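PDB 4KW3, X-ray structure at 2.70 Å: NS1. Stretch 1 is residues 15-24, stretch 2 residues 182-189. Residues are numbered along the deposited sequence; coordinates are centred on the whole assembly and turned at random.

Stretch 1 15-24: AFTYVFKFPY
Stretch 2 182-189: GGNMQILQ

A water molecule spans the open half of the Thr17 and Leu188 pair, at the end of the ladder: water 1 accepts from Thr17 N at 2.9 Å, and its oxygen lies 2.7 Å from Leu188 O. The pairing it extends illustrates a general principle, that two strands more than 160 residues apart in sequence can be fixed in register by a few backbone bonds while alternate side chains settle the two faces. The strand of residues 15-21 runs against residues 185-187 at 158° between N-to-C directions, with a closest axial approach of 4.6 Å.

Four hydrogen bonds set the register. Leu188 N donates to Thr17 O at 2.8 Å, nearly straight at 173°. Val19 and Gln186 form the hydrogen-bonded pair, their CA atoms 5.3 Å apart, with Val19 N to Gln186 O at 2.8 Å and Gln186 N to Val19 O at 3.0 Å. Lys21 N then donates to Asn184 O at 2.8 Å. Between these rungs lie the non-hydrogen-bonded pairs, where the CA atoms are closer than the 5.3 Å of Val19 and Gln186: 4.3 Å for Tyr18 and Ile187, 4.7 Å for Phe20 and Met185. Here CA-H groups approach the carbonyls, as in Tyr18 CA to Gln186 O, 3.2 Å.

Most of the backbone is extended, with phi/psi of -118/156 at Tyr18, -121/121 at Val19, -141/111 at Met185 and -133/148 at Gln186. Asn184 departs from this at -89/2, following Gly183 at 83/3, where a CB would be jammed against the preceding carbonyl oxygen.

Tyr18, Phe20, Met185 and Ile187 share one face. Tyr18 (chi1 m, chi2 86°) receives Ile187 CG1 over one face of its ring, and its CE2 lies 3.9 Å from Ile187 CD1; Ile187 is t, t. Ile187 CD1 is also 4.0 Å from Phe16 CD2. Met185, with rotamers t, p, t, brings its end nearer the first strand: CE reaches Tyr18 CB at 3.7 Å, and SD lies 3.8 Å from Phe20 CB, near the plane of the Phe20 ring at its edge. Phe20 has chi1 t.

Val19 (t) and Gln186 (m, t, chi3 55°) occupy the other face. Val19 CG2 meets Leu188 CD2 at 4.0 Å, and Thr17 CG2 (chi1 m) meets Leu188 CD1 at 3.7 Å; Leu188 is m, t. Gln186 NE2 folds back to donate to Gly183 O at 2.9 Å, while Lys21 CE passes 3.6 Å from that same Gly183 O. Lys21 CB also lies 3.6 Å from Asn184 OD1.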

# COMPACT_ATOMS: atom_id res chain seq x y z
N ALA A 15 -16.28 8.76 2.44
CA ALA A 15 -14.97 8.13 2.24
C ALA A 15 -13.92 8.70 3.19
O ALA A 15 -13.94 9.89 3.51
CB ALA A 15 -14.49 8.28 0.78
N PHE A 16 -13.00 7.85 3.62
CA PHE A 16 -11.96 8.27 4.54
C PHE A 16 -10.62 7.74 4.08
O PHE A 16 -10.54 6.72 3.38
CB PHE A 16 -12.30 7.79 5.96
CG PHE A 16 -13.60 8.32 6.46
CD1 PHE A 16 -14.79 7.64 6.19
CD2 PHE A 16 -13.65 9.54 7.16
CE1 PHE A 16 -16.02 8.16 6.63
CE2 PHE A 16 -14.87 10.06 7.60
CZ PHE A 16 -16.05 9.37 7.33
N THR A 17 -9.56 8.45 4.45
CA THR A 17 -8.22 8.07 4.03
C THR A 17 -7.33 7.82 5.25
O THR A 17 -7.26 8.64 6.18
CB THR A 17 -7.62 9.14 3.10
OG1 THR A 17 -8.47 9.28 1.95
CG2 THR A 17 -6.18 8.75 2.63
N TYR A 18 -6.68 6.66 5.26
CA TYR A 18 -5.76 6.30 6.35
C TYR A 18 -4.33 6.12 5.86
O TYR A 18 -4.09 5.79 4.68
CB TYR A 18 -6.20 5.01 7.04
CG TYR A 18 -7.57 5.04 7.68
CD1 TYR A 18 -8.72 4.77 6.95
CD2 TYR A 18 -7.71 5.31 9.04
CE1 TYR A 18 -9.97 4.77 7.55
CE2 TYR A 18 -8.94 5.34 9.64
CZ TYR A 18 -10.08 5.06 8.89
OH TYR A 18 -11.32 5.10 9.51
N VAL A 19 -3.38 6.30 6.76
CA VAL A 19 -2.01 5.92 6.48
C VAL A 19 -1.54 4.89 7.50
O VAL A 19 -1.53 5.14 8.71
CB VAL A 19 -1.03 7.12 6.49
CG1 VAL A 19 0.40 6.61 6.24
CG2 VAL A 19 -1.42 8.10 5.42
N PHE A 20 -1.14 3.73 6.98
CA PHE A 20 -0.56 2.67 7.78
C PHE A 20 0.96 2.72 7.63
O PHE A 20 1.45 2.78 6.52
CB PHE A 20 -1.08 1.30 7.30
CG PHE A 20 -0.25 0.15 7.78
CD1 PHE A 20 -0.46 -0.39 9.04
CD2 PHE A 20 0.75 -0.40 6.98
CE1 PHE A 20 0.31 -1.45 9.50
CE2 PHE A 20 1.52 -1.46 7.43
CZ PHE A 20 1.30 -1.99 8.69
N LYS A 21 1.68 2.72 8.74
CA LYS A 21 3.15 2.65 8.75
C LYS A 21 3.59 1.26 9.19
O LYS A 21 3.21 0.82 10.27
CB LYS A 21 3.73 3.66 9.74
CG LYS A 21 4.32 4.91 9.14
CD LYS A 21 5.24 5.61 10.16
CE LYS A 21 4.45 6.33 11.28
NZ LYS A 21 4.32 7.81 11.07
N PHE A 22 4.38 0.56 8.39
CA PHE A 22 4.92 -0.72 8.83
C PHE A 22 5.81 -0.54 10.10
O PHE A 22 6.82 0.17 10.07
CB PHE A 22 5.71 -1.39 7.70
CG PHE A 22 5.99 -2.83 7.95
CD1 PHE A 22 7.09 -3.22 8.68
CD2 PHE A 22 5.14 -3.80 7.46
CE1 PHE A 22 7.34 -4.56 8.92
CE2 PHE A 22 5.38 -5.14 7.69
CZ PHE A 22 6.48 -5.52 8.42
N PRO A 23 5.43 -1.17 11.21
CA PRO A 23 6.11 -0.79 12.46
C PRO A 23 7.50 -1.43 12.67
O PRO A 23 7.73 -2.09 13.69
CB PRO A 23 5.13 -1.26 13.54
CG PRO A 23 4.26 -2.34 12.88
CD PRO A 23 4.52 -2.31 11.39
N TYR A 24 8.40 -1.22 11.71
CA TYR A 24 9.79 -1.69 11.80
C TYR A 24 10.76 -0.64 11.27
O TYR A 24 10.96 -0.51 10.06
CB TYR A 24 9.97 -3.01 11.04
CG TYR A 24 11.34 -3.65 11.18
CD1 TYR A 24 11.77 -4.19 12.39
CD2 TYR A 24 12.18 -3.76 10.08
CE1 TYR A 24 13.02 -4.78 12.50
CE2 TYR A 24 13.42 -4.36 10.19
CZ TYR A 24 13.84 -4.87 11.40
OH TYR A 24 15.08 -5.46 11.48
N GLY A 182 0.64 3.49 18.27
CA GLY A 182 1.97 4.05 18.21
C GLY A 182 2.16 5.08 17.12
O GLY A 182 3.29 5.39 16.76
N GLY A 183 1.06 5.62 16.60
CA GLY A 183 1.15 6.56 15.49
C GLY A 183 1.26 5.92 14.11
O GLY A 183 1.38 6.62 13.11
N ASN A 184 1.22 4.59 14.07
CA ASN A 184 1.39 3.83 12.83
C ASN A 184 0.10 3.58 12.08
O ASN A 184 0.08 2.88 11.07
CB ASN A 184 2.07 2.51 13.14
CG ASN A 184 3.38 2.71 13.83
OD1 ASN A 184 4.30 3.28 13.27
ND2 ASN A 184 3.47 2.26 15.07
N MET A 185 -1.00 4.10 12.61
CA MET A 185 -2.26 4.06 11.90
C MET A 185 -2.94 5.40 12.14
O MET A 185 -3.35 5.71 13.26
CB MET A 185 -3.15 2.89 12.38
CG MET A 185 -4.32 2.62 11.47
SD MET A 185 -3.70 2.27 9.81
CE MET A 185 -5.20 1.99 8.92
N GLN A 186 -3.04 6.22 11.10
CA GLN A 186 -3.61 7.55 11.28
C GLN A 186 -4.62 7.84 10.20
O GLN A 186 -4.51 7.33 9.09
CB GLN A 186 -2.51 8.62 11.31
CG GLN A 186 -1.57 8.44 12.50
CD GLN A 186 -0.66 9.62 12.71
OE1 GLN A 186 -1.13 10.75 12.84
NE2 GLN A 186 0.65 9.38 12.74
N ILE A 187 -5.64 8.63 10.55
CA ILE A 187 -6.60 9.09 9.56
C ILE A 187 -6.14 10.47 9.04
O ILE A 187 -5.65 11.29 9.81
CB ILE A 187 -8.02 9.14 10.16
CG1 ILE A 187 -9.08 9.40 9.08
CG2 ILE A 187 -8.15 10.16 11.29
CD1 ILE A 187 -10.48 8.95 9.50
N LEU A 188 -6.27 10.72 7.74
CA LEU A 188 -5.98 12.06 7.22
C LEU A 188 -7.10 13.05 7.48
O LEU A 188 -8.23 12.85 7.05
CB LEU A 188 -5.67 12.04 5.73
CG LEU A 188 -4.45 11.22 5.34
CD1 LEU A 188 -4.10 11.54 3.89
CD2 LEU A 188 -3.30 11.49 6.30
N GLN A 189 -6.74 14.17 8.08
CA GLN A 189 -7.70 15.21 8.36
C GLN A 189 -7.29 16.50 7.67
O GLN A 189 -6.13 16.67 7.32
CB GLN A 189 -7.80 15.38 9.88
CG GLN A 189 -8.39 14.14 10.55
CD GLN A 189 -8.70 14.35 12.03
OE1 GLN A 189 -9.87 14.49 12.41
NE2 GLN A 189 -7.67 14.34 12.86
O HOH W 1 -9.74 11.01 5.73